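PDB 2NYG: SPbeta prophage-derived aminoglycoside N(3')-acetyltransferase-like protein YokD from Bacillus subtilis, which probably transfers an acetyl group from acetyl-coenzyme A to an amino group of aminoglycoside antibiotics, and may contribute to antibiotic resistance. Local coordinates for residues 153-158 with 217-222; 163-168 with 254-259; 182-187 with 225-230. All blocks are in the same frame, centred on the assembly; numbering follows the deposited sequence.

Contact 1 of 3, residues 153-158 with 217-222; sequences FGLGEQ and LEFREE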
ATOM      1  N   PHE A 153      12.680   3.771 -23.293  1.00 58.13           N
ATOM      2  CA  PHE A 153      12.934   5.094 -22.752  1.00 59.37           C
ATOM      3  C   PHE A 153      11.860   5.380 -21.723  1.00 59.51           C
ATOM      4  O   PHE A 153      12.108   5.297 -20.528  1.00 60.30           O
ATOM      5  CB  PHE A 153      12.950   6.112 -23.894  1.00 61.04           C
ATOM      6  CG  PHE A 153      14.043   5.851 -24.899  1.00 62.48           C
ATOM      7  CD1 PHE A 153      13.770   5.817 -26.265  1.00 64.34           C
ATOM      8  CD2 PHE A 153      15.347   5.588 -24.466  1.00 62.90           C
ATOM      9  CE1 PHE A 153      14.787   5.517 -27.187  1.00 65.17           C
ATOM     10  CE2 PHE A 153      16.362   5.289 -25.368  1.00 62.70           C
ATOM     11  CZ  PHE A 153      16.085   5.251 -26.728  1.00 64.24           C
ATOM     12  N   GLY A 154      10.657   5.686 -22.183  1.00 59.35           N
ATOM     13  CA  GLY A 154       9.554   5.933 -21.265  1.00 58.73           C
ATOM     14  C   GLY A 154       9.873   6.595 -19.931  1.00 57.04           C
ATOM     15  O   GLY A 154       9.634   6.047 -18.863  1.00 56.38           O
ATOM     16  N   LEU A 155      10.422   7.795 -20.018  1.00 55.10           N
ATOM     17  CA  LEU A 155      10.777   8.621 -18.880  1.00 51.77           C
ATOM     18  C   LEU A 155      11.307   9.830 -19.638  1.00 49.47           C
ATOM     19  O   LEU A 155      11.696  10.854 -19.079  1.00 48.05           O
ATOM     20  CB  LEU A 155      11.847   7.943 -18.019  1.00 51.45           C
ATOM     21  CG  LEU A 155      12.050   8.553 -16.622  1.00 53.01           C
ATOM     22  CD1 LEU A 155      10.715   9.057 -16.061  1.00 52.91           C
ATOM     23  CD2 LEU A 155      12.661   7.525 -15.684  1.00 51.22           C
ATOM     24  N   GLY A 156      11.282   9.668 -20.956  1.00 48.03           N
ATOM     25  CA  GLY A 156      11.697  10.703 -21.869  1.00 47.63           C
ATOM     26  C   GLY A 156      10.465  11.141 -22.636  1.00 47.16           C
ATOM     27  O   GLY A 156       9.364  11.162 -22.083  1.00 45.10           O
ATOM     28  N   GLU A 157      10.649  11.503 -23.904  1.00 48.22           N
ATOM     29  CA  GLU A 157       9.542  11.929 -24.752  1.00 48.44           C
ATOM     30  C   GLU A 157       8.595  10.740 -24.798  1.00 49.32           C
ATOM     31  O   GLU A 157       9.037   9.587 -24.738  1.00 50.20           O
ATOM     32  CB  GLU A 157      10.035  12.227 -26.170  1.00 48.31           C
ATOM     33  CG  GLU A 157      11.359  12.973 -26.249  1.00 49.12           C
ATOM     34  CD  GLU A 157      11.279  14.382 -25.699  1.00 51.60           C
ATOM     35  OE1 GLU A 157      10.158  14.858 -25.439  1.00 54.63           O
ATOM     36  OE2 GLU A 157      12.337  15.027 -25.539  1.00 52.01           O
ATOM     37  N   GLN A 158       7.302  11.018 -24.889  1.00 48.40           N
ATOM     38  CA  GLN A 158       6.285   9.975 -24.949  1.00 47.87           C
ATOM     39  C   GLN A 158       5.818   9.458 -23.600  1.00 45.57           C
ATOM     40  O   GLN A 158       4.712   8.941 -23.488  1.00 45.48           O
ATOM     41  CB  GLN A 158       6.764   8.801 -25.792  1.00 49.87           C
ATOM     42  CG  GLN A 158       6.988   9.137 -27.249  1.00 53.67           C
ATOM     43  CD  GLN A 158       7.077   7.883 -28.092  1.00 57.44           C
ATOM     44  OE1 GLN A 158       7.921   7.017 -27.845  1.00 58.62           O
ATOM     45  NE2 GLN A 158       6.194   7.768 -29.085  1.00 57.96           N
ATOM     46  N   LEU A 217      18.182   4.769 -20.990  1.00 40.36           N
ATOM     47  CA  LEU A 217      19.339   5.582 -20.647  1.00 40.71           C
ATOM     48  C   LEU A 217      19.858   5.224 -19.242  1.00 41.29           C
ATOM     49  O   LEU A 217      19.086   4.834 -18.358  1.00 41.78           O
ATOM     50  CB  LEU A 217      18.972   7.066 -20.688  1.00 40.57           C
ATOM     51  CG  LEU A 217      18.515   7.593 -22.041  1.00 40.62           C
ATOM     52  CD1 LEU A 217      18.286   9.088 -21.959  1.00 39.10           C
ATOM     53  CD2 LEU A 217      19.576   7.261 -23.087  1.00 41.78           C
ATOM     54  N   GLU A 218      21.165   5.330 -19.038  1.00 41.73           N
ATOM     55  CA  GLU A 218      21.723   5.043 -17.727  1.00 42.57           C
ATOM     56  C   GLU A 218      21.740   6.389 -17.030  1.00 41.34           C
ATOM     57  O   GLU A 218      22.701   7.143 -17.119  1.00 43.08           O
ATOM     58  CB  GLU A 218      23.141   4.473 -17.831  1.00 43.12           C
ATOM     59  CG  GLU A 218      23.737   4.201 -16.475  1.00 47.47           C
ATOM     60  CD  GLU A 218      25.069   3.486 -16.525  1.00 51.23           C
ATOM     61  OE1 GLU A 218      25.156   2.419 -17.169  1.00 53.13           O
ATOM     62  OE2 GLU A 218      26.026   3.984 -15.897  1.00 52.62           O
ATOM     63  N   PHE A 219      20.649   6.685 -16.347  1.00 40.18           N
ATOM     64  CA  PHE A 219      20.479   7.955 -15.666  1.00 39.55           C
ATOM     65  C   PHE A 219      21.572   8.361 -14.710  1.00 38.70           C
ATOM     66  O   PHE A 219      22.284   7.530 -14.178  1.00 39.66           O
ATOM     67  CB  PHE A 219      19.142   7.946 -14.945  1.00 36.86           C
ATOM     68  CG  PHE A 219      17.988   7.630 -15.846  1.00 37.44           C
ATOM     69  CD1 PHE A 219      17.025   6.705 -15.471  1.00 39.06           C
ATOM     70  CD2 PHE A 219      17.870   8.254 -17.077  1.00 36.04           C
ATOM     71  CE1 PHE A 219      15.968   6.407 -16.310  1.00 37.80           C
ATOM     72  CE2 PHE A 219      16.823   7.964 -17.916  1.00 35.85           C
ATOM     73  CZ  PHE A 219      15.867   7.038 -17.533  1.00 36.51           C
ATOM     74  N   ARG A 220      21.688   9.668 -14.506  1.00 38.14           N
ATOM     75  CA  ARG A 220      22.672  10.249 -13.602  1.00 36.99           C
ATOM     76  C   ARG A 220      21.940  11.022 -12.508  1.00 37.33           C
ATOM     77  O   ARG A 220      22.288  12.161 -12.188  1.00 36.38           O
ATOM     78  CB  ARG A 220      23.602  11.196 -14.361  1.00 35.36           C
ATOM     79  CG  ARG A 220      24.513  10.508 -15.364  1.00 35.83           C
ATOM     80  CD  ARG A 220      25.437  11.496 -16.011  1.00 33.74           C
ATOM     81  NE  ARG A 220      24.749  12.340 -16.975  1.00 36.90           N
ATOM     82  CZ  ARG A 220      25.248  13.467 -17.469  1.00 36.69           C
ATOM     83  NH1 ARG A 220      26.443  13.888 -17.077  1.00 35.70           N
ATOM     84  NH2 ARG A 220      24.567  14.159 -18.378  1.00 38.53           N
ATOM     85  N   GLU A 221      20.927  10.388 -11.929  1.00 36.44           N
ATOM     86  CA  GLU A 221      20.147  11.025 -10.885  1.00 36.02           C
ATOM     87  C   GLU A 221      20.988  11.533  -9.705  1.00 34.01           C
ATOM     88  O   GLU A 221      20.527  12.375  -8.931  1.00 33.02           O
ATOM     89  CB  GLU A 221      19.050  10.072 -10.392  1.00 37.15           C
ATOM     90  CG  GLU A 221      19.515   8.924  -9.511  1.00 45.25           C
ATOM     91  CD  GLU A 221      19.635   7.590 -10.246  1.00 50.43           C
ATOM     92  OE1 GLU A 221      19.129   7.480 -11.386  1.00 51.13           O
ATOM     93  OE2 GLU A 221      20.226   6.645  -9.668  1.00 53.07           O
ATOM     94  N   GLU A 222      22.223  11.045  -9.583  1.00 31.28           N
ATOM     95  CA  GLU A 222      23.104  11.449  -8.492  1.00 30.51           C
ATOM     96  C   GLU A 222      23.389  12.940  -8.495  1.00 29.26           C
ATOM     97  O   GLU A 222      23.782  13.498  -7.478  1.00 29.75           O
ATOM     98  CB  GLU A 222      24.436  10.693  -8.551  1.00 31.74           C
ATOM     99  CG  GLU A 222      25.335  11.089  -9.696  1.00 33.54           C
ATOM    100  CD  GLU A 222      25.219  10.160 -10.877  1.00 38.18           C
ATOM    101  OE1 GLU A 222      24.222   9.408 -10.942  1.00 39.44           O
ATOM    102  OE2 GLU A 222      26.121  10.186 -11.747  1.00 39.85           O
TER
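Phe153 and Leu155 meet Leu217 and Phe219 in a small apolar junction between two loops, one leading from helix 142-146 to helix 160-166, the other leaving strand 208-217 for helix 224-234. The second loop begins with an inverse gamma turn centred on Glu218, whose Phe219 N to Leu217 O bond is weak at 3.1 Å. The turn also brings Leu217 O over the middle of the Phe219 ring, 3.7 Å above its plane. Across the junction, one methyl of Leu155 does most of the touching: CD2 is 3.5 Å from Phe219 CE1 and 3.7 Å from Phe219 CZ, while Leu155 CB follows at 4.1 Å from Phe219 CZ. The methyl approaches the far end of the ring obliquely. Leu155 reaches the other loop with its CG opposite the backbone N (chi1 -166°). Beside this pair, Phe153 CE2 and Leu217 CD2 form a looser contact at 4.4 Å. Gly154, between Phe153 and Leu155, has a positive phi of 34°, readily adopted without a CB. His185 packs against both Leu155 and the Phe219 ring, and Arg220 ties the second loop to Asp267 by a salt bridge. No hydrogen bond spans the two segments, so branched and aromatic residues suit the place: cohesion here comes from dispersion and the burial of apolar surface.

Contact 2 of 3, residues 163-168 with 254-259; sequences KLYIRE and EAVDFA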
ATOM      1  N   LYS A 163       4.058  14.808 -21.155  1.00 38.37           N
ATOM      2  CA  LYS A 163       2.769  15.467 -21.075  1.00 39.61           C
ATOM      3  C   LYS A 163       2.774  16.510 -19.966  1.00 39.12           C
ATOM      4  O   LYS A 163       1.989  17.454 -19.988  1.00 41.17           O
ATOM      5  CB  LYS A 163       1.676  14.445 -20.795  1.00 41.16           C
ATOM      6  CG  LYS A 163       1.894  13.095 -21.438  1.00 42.23           C
ATOM      7  CD  LYS A 163       1.451  13.055 -22.885  1.00 44.07           C
ATOM      8  CE  LYS A 163       1.559  11.627 -23.388  1.00 45.47           C
ATOM      9  NZ  LYS A 163       1.059  11.460 -24.767  1.00 47.65           N
ATOM     10  N   LEU A 164       3.644  16.346 -18.982  1.00 37.26           N
ATOM     11  CA  LEU A 164       3.692  17.322 -17.911  1.00 37.28           C
ATOM     12  C   LEU A 164       4.539  18.511 -18.351  1.00 37.64           C
ATOM     13  O   LEU A 164       4.457  19.597 -17.774  1.00 38.13           O
ATOM     14  CB  LEU A 164       4.283  16.702 -16.641  1.00 38.91           C
ATOM     15  CG  LEU A 164       3.605  15.488 -15.990  1.00 41.26           C
ATOM     16  CD1 LEU A 164       4.185  15.268 -14.592  1.00 40.88           C
ATOM     17  CD2 LEU A 164       2.125  15.729 -15.866  1.00 41.12           C
ATOM     18  N   TYR A 165       5.357  18.309 -19.378  1.00 38.16           N
ATOM     19  CA  TYR A 165       6.207  19.381 -19.857  1.00 38.64           C
ATOM     20  C   TYR A 165       5.464  20.359 -20.760  1.00 41.30           C
ATOM     21  O   TYR A 165       5.658  21.574 -20.645  1.00 39.59           O
ATOM     22  CB  TYR A 165       7.421  18.823 -20.602  1.00 36.60           C
ATOM     23  CG  TYR A 165       8.298  19.904 -21.203  1.00 34.35           C
ATOM     24  CD1 TYR A 165       9.191  20.642 -20.409  1.00 33.15           C
ATOM     25  CD2 TYR A 165       8.203  20.224 -22.559  1.00 30.12           C
ATOM     26  CE1 TYR A 165       9.957  21.664 -20.956  1.00 31.50           C
ATOM     27  CE2 TYR A 165       8.966  21.240 -23.107  1.00 29.30           C
ATOM     28  CZ  TYR A 165       9.835  21.956 -22.307  1.00 32.09           C
ATOM     29  OH  TYR A 165      10.554  22.977 -22.860  1.00 31.04           O
ATOM     30  N   ILE A 166       4.613  19.838 -21.644  1.00 43.29           N
ATOM     31  CA  ILE A 166       3.863  20.683 -22.573  1.00 45.13           C
ATOM     32  C   ILE A 166       2.835  21.594 -21.897  1.00 45.47           C
ATOM     33  O   ILE A 166       2.804  22.799 -22.151  1.00 47.22           O
ATOM     34  CB  ILE A 166       3.148  19.838 -23.645  1.00 46.52           C
ATOM     35  CG1 ILE A 166       2.358  18.722 -22.974  1.00 48.95           C
ATOM     36  CG2 ILE A 166       4.154  19.272 -24.632  1.00 45.99           C
ATOM     37  CD1 ILE A 166       1.779  17.701 -23.951  1.00 51.07           C
ATOM     38  N   ARG A 167       1.997  21.032 -21.036  1.00 43.89           N
ATOM     39  CA  ARG A 167       0.997  21.837 -20.354  1.00 42.76           C
ATOM     40  C   ARG A 167       1.433  22.236 -18.946  1.00 41.87           C
ATOM     41  O   ARG A 167       1.948  21.425 -18.177  1.00 39.59           O
ATOM     42  CB  ARG A 167      -0.329  21.095 -20.309  1.00 41.06           C
ATOM     43  N   GLU A 168       1.220  23.502 -18.622  1.00 41.71           N
ATOM     44  CA  GLU A 168       1.578  24.057 -17.324  1.00 43.29           C
ATOM     45  C   GLU A 168       1.435  23.027 -16.203  1.00 43.09           C
ATOM     46  O   GLU A 168       0.332  22.566 -15.911  1.00 44.32           O
ATOM     47  CB  GLU A 168       0.700  25.280 -17.039  1.00 45.39           C
ATOM     48  CG  GLU A 168       1.170  26.156 -15.887  1.00 50.93           C
ATOM     49  CD  GLU A 168       0.329  27.414 -15.735  1.00 53.76           C
ATOM     50  OE1 GLU A 168       0.245  28.187 -16.711  1.00 56.38           O
ATOM     51  OE2 GLU A 168      -0.246  27.633 -14.645  1.00 54.15           O
ATOM     52  N   GLU A 254       9.859  24.646 -16.418  1.00 40.09           N
ATOM     53  CA  GLU A 254      10.953  25.542 -16.090  1.00 38.54           C
ATOM     54  C   GLU A 254      12.122  24.760 -15.521  1.00 38.75           C
ATOM     55  O   GLU A 254      13.284  25.081 -15.760  1.00 40.62           O
ATOM     56  CB  GLU A 254      10.427  26.544 -15.081  1.00 40.31           C
ATOM     57  CG  GLU A 254      11.297  27.705 -14.708  1.00 43.01           C
ATOM     58  CD  GLU A 254      10.468  28.810 -14.074  1.00 45.74           C
ATOM     59  OE1 GLU A 254      10.992  29.564 -13.233  1.00 46.82           O
ATOM     60  OE2 GLU A 254       9.282  28.939 -14.431  1.00 47.39           O
ATOM     61  N   ALA A 255      11.809  23.720 -14.760  1.00 38.01           N
ATOM     62  CA  ALA A 255      12.826  22.889 -14.143  1.00 36.47           C
ATOM     63  C   ALA A 255      13.501  22.011 -15.187  1.00 36.10           C
ATOM     64  O   ALA A 255      14.716  21.847 -15.187  1.00 36.46           O
ATOM     65  CB  ALA A 255      12.197  22.021 -13.039  1.00 34.74           C
ATOM     66  N   VAL A 256      12.720  21.434 -16.082  1.00 35.60           N
ATOM     67  CA  VAL A 256      13.324  20.577 -17.089  1.00 36.81           C
ATOM     68  C   VAL A 256      14.281  21.373 -17.969  1.00 36.64           C
ATOM     69  O   VAL A 256      15.417  20.953 -18.209  1.00 36.00           O
ATOM     70  CB  VAL A 256      12.257  19.885 -17.988  1.00 35.28           C
ATOM     71  CG1 VAL A 256      12.938  18.995 -19.016  1.00 34.01           C
ATOM     72  CG2 VAL A 256      11.323  19.044 -17.136  1.00 34.45           C
ATOM     73  N   ASP A 257      13.826  22.531 -18.431  1.00 34.93           N
ATOM     74  CA  ASP A 257      14.648  23.356 -19.297  1.00 34.90           C
ATOM     75  C   ASP A 257      15.985  23.697 -18.682  1.00 34.02           C
ATOM     76  O   ASP A 257      17.003  23.591 -19.352  1.00 35.60           O
ATOM     77  CB  ASP A 257      13.903  24.631 -19.698  1.00 34.84           C
ATOM     78  CG  ASP A 257      12.750  24.352 -20.644  1.00 35.14           C
ATOM     79  OD1 ASP A 257      12.764  23.271 -21.280  1.00 34.01           O
ATOM     80  OD2 ASP A 257      11.845  25.212 -20.760  1.00 33.95           O
ATOM     81  N   PHE A 258      15.984  24.094 -17.411  1.00 31.99           N
ATOM     82  CA  PHE A 258      17.216  24.444 -16.716  1.00 30.44           C
ATOM     83  C   PHE A 258      18.124  23.234 -16.580  1.00 31.20           C
ATOM     84  O   PHE A 258      19.335  23.344 -16.714  1.00 29.48           O
ATOM     85  CB  PHE A 258      16.915  24.998 -15.331  1.00 29.65           C
ATOM     86  CG  PHE A 258      18.128  25.480 -14.600  1.00 30.13           C
ATOM     87  CD1 PHE A 258      18.594  26.778 -14.778  1.00 30.72           C
ATOM     88  CD2 PHE A 258      18.822  24.627 -13.742  1.00 30.57           C
ATOM     89  CE1 PHE A 258      19.739  27.224 -14.111  1.00 32.45           C
ATOM     90  CE2 PHE A 258      19.966  25.055 -13.070  1.00 30.96           C
ATOM     91  CZ  PHE A 258      20.429  26.358 -13.254  1.00 30.68           C
ATOM     92  N   ALA A 259      17.524  22.081 -16.301  1.00 31.13           N
ATOM     93  CA  ALA A 259      18.263  20.837 -16.153  1.00 31.01           C
ATOM     94  C   ALA A 259      19.025  20.524 -17.440  1.00 32.08           C
ATOM     95  O   ALA A 259      20.184  20.102 -17.419  1.00 31.52           O
ATOM     96  CB  ALA A 259      17.302  19.716 -15.829  1.00 29.10           C
TER
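Tyr165 gives its phenol hydrogen to Asp257, OH to OD1 2.7 Å, in a hydrogen bond that joins helix 160-166 to helix 252-268. OD1 accepts on its syn lone pair, the side facing OD2, and OD2 itself lies 3.3 Å from Tyr165 OH. The carboxylate sits at the edge of the ring, near its plane, with the two flat groups turned 76° against each other; OD1 is also 3.3 Å from Tyr165 CE1. Nearer the root of the ring, Tyr165 CD1 rests 4.0 Å from Val256 CB, an oblique apolar contact. The tyrosine reaches this far because chi1 of 176° swings CG opposite its backbone N and directs the ring at the facing helix. Further out, Arg190 makes a cation-pi contact with the Tyr165 ring and also touches Val256, which in turn packs on Leu186. The Tyr165 carbonyl accepts a hydrogen bond from the hydroxyl of Thr253, a second tie to the start of helix 252-268. Tyrosine suits the place by combining a greasy ring for valine with a hydroxyl for aspartate. The donated hydrogen bond would probably help to stabilise Asp257 as a carboxylate.

Contact 3 of 3, residues 182-187 with 225-230; sequences TCFHLA and QEVGQA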
ATOM      1  N   THR A 182      11.832  13.524 -10.156  1.00 35.17           N
ATOM      2  CA  THR A 182      11.778  12.724 -11.358  1.00 34.34           C
ATOM      3  C   THR A 182      11.741  13.516 -12.668  1.00 32.97           C
ATOM      4  O   THR A 182      12.237  13.038 -13.680  1.00 31.85           O
ATOM      5  CB  THR A 182      10.568  11.781 -11.307  1.00 33.88           C
ATOM      6  OG1 THR A 182      10.705  10.912 -10.184  1.00 35.06           O
ATOM      7  CG2 THR A 182      10.497  10.936 -12.553  1.00 34.47           C
ATOM      8  N   CYS A 183      11.166  14.717 -12.662  1.00 32.52           N
ATOM      9  CA  CYS A 183      11.073  15.484 -13.898  1.00 33.72           C
ATOM     10  C   CYS A 183      12.421  15.710 -14.588  1.00 33.87           C
ATOM     11  O   CYS A 183      12.489  15.751 -15.820  1.00 35.10           O
ATOM     12  CB  CYS A 183      10.387  16.829 -13.650  1.00 33.66           C
ATOM     13  SG  CYS A 183      11.302  17.933 -12.579  1.00 42.61           S
ATOM     14  N   PHE A 184      13.490  15.854 -13.809  1.00 33.04           N
ATOM     15  CA  PHE A 184      14.814  16.066 -14.383  1.00 33.26           C
ATOM     16  C   PHE A 184      15.248  14.980 -15.368  1.00 34.57           C
ATOM     17  O   PHE A 184      15.916  15.278 -16.361  1.00 34.24           O
ATOM     18  CB  PHE A 184      15.847  16.204 -13.270  1.00 32.10           C
ATOM     19  CG  PHE A 184      15.756  17.501 -12.532  1.00 32.32           C
ATOM     20  CD1 PHE A 184      16.190  17.601 -11.218  1.00 32.12           C
ATOM     21  CD2 PHE A 184      15.220  18.628 -13.150  1.00 31.70           C
ATOM     22  CE1 PHE A 184      16.089  18.806 -10.532  1.00 31.31           C
ATOM     23  CE2 PHE A 184      15.116  19.831 -12.473  1.00 29.72           C
ATOM     24  CZ  PHE A 184      15.549  19.921 -11.164  1.00 31.05           C
ATOM     25  N   HIS A 185      14.876  13.730 -15.092  1.00 33.51           N
ATOM     26  CA  HIS A 185      15.233  12.639 -15.978  1.00 34.66           C
ATOM     27  C   HIS A 185      14.888  13.016 -17.411  1.00 35.87           C
ATOM     28  O   HIS A 185      15.624  12.677 -18.327  1.00 36.97           O
ATOM     29  CB  HIS A 185      14.476  11.350 -15.629  1.00 37.49           C
ATOM     30  CG  HIS A 185      15.002  10.620 -14.429  1.00 38.24           C
ATOM     31  ND1 HIS A 185      16.278  10.106 -14.365  1.00 38.84           N
ATOM     32  CD2 HIS A 185      14.395  10.265 -13.270  1.00 38.74           C
ATOM     33  CE1 HIS A 185      16.435   9.465 -13.221  1.00 39.41           C
ATOM     34  NE2 HIS A 185      15.308   9.546 -12.538  1.00 40.05           N
ATOM     35  N   LEU A 186      13.767  13.704 -17.610  1.00 35.08           N
ATOM     36  CA  LEU A 186      13.363  14.092 -18.957  1.00 36.24           C
ATOM     37  C   LEU A 186      14.457  14.873 -19.700  1.00 37.40           C
ATOM     38  O   LEU A 186      14.687  14.640 -20.891  1.00 38.42           O
ATOM     39  CB  LEU A 186      12.073  14.913 -18.916  1.00 36.65           C
ATOM     40  CG  LEU A 186      11.534  15.478 -20.240  1.00 38.47           C
ATOM     41  CD1 LEU A 186      11.177  14.371 -21.236  1.00 35.30           C
ATOM     42  CD2 LEU A 186      10.318  16.328 -19.925  1.00 39.61           C
ATOM     43  N   ALA A 187      15.125  15.797 -19.009  1.00 37.63           N
ATOM     44  CA  ALA A 187      16.197  16.570 -19.626  1.00 36.74           C
ATOM     45  C   ALA A 187      17.301  15.640 -20.165  1.00 36.59           C
ATOM     46  O   ALA A 187      17.907  15.920 -21.204  1.00 36.83           O
ATOM     47  CB  ALA A 187      16.769  17.546 -18.623  1.00 35.34           C
ATOM     48  N   GLN A 225      20.415  16.637  -7.200  1.00 27.20           N
ATOM     49  CA  GLN A 225      20.496  17.498  -6.037  1.00 26.93           C
ATOM     50  C   GLN A 225      21.292  18.753  -6.374  1.00 29.19           C
ATOM     51  O   GLN A 225      20.981  19.836  -5.888  1.00 31.82           O
ATOM     52  CB  GLN A 225      21.149  16.763  -4.875  1.00 24.51           C
ATOM     53  CG  GLN A 225      21.152  17.558  -3.589  1.00 23.15           C
ATOM     54  CD  GLN A 225      19.768  18.007  -3.192  1.00 25.10           C
ATOM     55  OE1 GLN A 225      18.788  17.311  -3.437  1.00 21.45           O
ATOM     56  NE2 GLN A 225      19.681  19.169  -2.567  1.00 25.12           N
ATOM     57  N   GLU A 226      22.310  18.607  -7.220  1.00 29.66           N
ATOM     58  CA  GLU A 226      23.122  19.744  -7.626  1.00 29.44           C
ATOM     59  C   GLU A 226      22.341  20.588  -8.626  1.00 27.90           C
ATOM     60  O   GLU A 226      22.349  21.811  -8.568  1.00 27.21           O
ATOM     61  CB  GLU A 226      24.419  19.279  -8.272  1.00 29.85           C
ATOM     62  CG  GLU A 226      25.566  20.246  -8.063  1.00 32.75           C
ATOM     63  CD  GLU A 226      26.795  19.901  -8.891  1.00 36.21           C
ATOM     64  OE1 GLU A 226      27.198  18.711  -8.899  1.00 32.60           O
ATOM     65  OE2 GLU A 226      27.352  20.830  -9.523  1.00 36.07           O
ATOM     66  N   VAL A 227      21.654  19.927  -9.544  1.00 26.73           N
ATOM     67  CA  VAL A 227      20.873  20.640 -10.545  1.00 27.01           C
ATOM     68  C   VAL A 227      19.806  21.528  -9.904  1.00 28.84           C
ATOM     69  O   VAL A 227      19.638  22.680 -10.287  1.00 28.66           O
ATOM     70  CB  VAL A 227      20.190  19.658 -11.494  1.00 25.22           C
ATOM     71  CG1 VAL A 227      19.388  20.412 -12.531  1.00 22.27           C
ATOM     72  CG2 VAL A 227      21.245  18.751 -12.126  1.00 23.32           C
ATOM     73  N   GLY A 228      19.103  20.975  -8.919  1.00 28.66           N
ATOM     74  CA  GLY A 228      18.055  21.707  -8.240  1.00 29.75           C
ATOM     75  C   GLY A 228      18.593  22.882  -7.457  1.00 31.70           C
ATOM     76  O   GLY A 228      17.978  23.936  -7.382  1.00 31.95           O
ATOM     77  N   GLN A 229      19.764  22.704  -6.871  1.00 32.47           N
ATOM     78  CA  GLN A 229      20.333  23.783  -6.084  1.00 34.72           C
ATOM     79  C   GLN A 229      20.812  24.939  -6.978  1.00 33.49           C
ATOM     80  O   GLN A 229      20.862  26.091  -6.554  1.00 33.87           O
ATOM     81  CB  GLN A 229      21.453  23.236  -5.192  1.00 35.85           C
ATOM     82  CG  GLN A 229      20.922  22.677  -3.859  1.00 39.28           C
ATOM     83  CD  GLN A 229      21.970  21.946  -3.006  1.00 42.21           C
ATOM     84  OE1 GLN A 229      23.106  22.399  -2.868  1.00 41.89           O
ATOM     85  NE2 GLN A 229      21.570  20.821  -2.405  1.00 39.41           N
ATOM     86  N   ALA A 230      21.137  24.615  -8.224  1.00 32.69           N
ATOM     87  CA  ALA A 230      21.593  25.611  -9.174  1.00 32.61           C
ATOM     88  C   ALA A 230      20.354  26.335  -9.727  1.00 33.79           C
ATOM     89  O   ALA A 230      20.381  27.534 -10.019  1.00 33.17           O
ATOM     90  CB  ALA A 230      22.388  24.936 -10.340  1.00 32.02           C
TER
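The Phe184 ring carries a methyl of Val227 over one face: CG1 stands 4.2 Å from the ring centroid and only 12° off the normal, a CH-pi contact. Val227 CG1 is 4.1 Å from Phe184 CZ. Gly228 N comes in obliquely, 4.0 Å from Phe184 CE1. On the side of the ring opposite Val227 lies Cys183 SG, 4.0 Å from Phe184 CD2, a neighbour from the same short helix. Ala255 and Ala259 of helix 252-268 pack around the CD2 and CE2 edge, and the phenylalanine is buried. With chi1 at -73°, Phe184 CG lies opposite its carbonyl carbon, and the ring leans out from the weakly bonded helix 183-187. Valine suits its position because CG1, standing opposite the backbone N (chi1 -180°), reaches the ring as a compact, weakly polarised C-H donor. Gly228 has no side chain, and its backbone N meets the ring directly. Since the two segments share no hydrogen bond, the join relies on dispersion and on the ring's pi cloud facing a methyl, both well matched to a buried setting.

Along the chain the segments run 153-158, 163-168, 182-187, 217-222, 225-230 and 254-259, so contact 1 crosses both others, whereas contact 3 falls wholly within the span of contact 2. The centre of contact 1 lies about 14 Å from that of contact 2 and about 12 Å from that of contact 3; contacts 2 and 3 are about 11 Å apart, centre to centre. Helix 183-187 connects them: His185 packs on the loops of contact 1, while Phe184 and Ala187 meet Ala259 of helix 252-268. Helices 160-166, 183-187, 224-234 and 252-268 are thereby packed against one another. The side chains of Leu155 and Phe184 are about 13 and 12 Å from bound coenzyme A, so these contacts belong to the framework and not to the binding site.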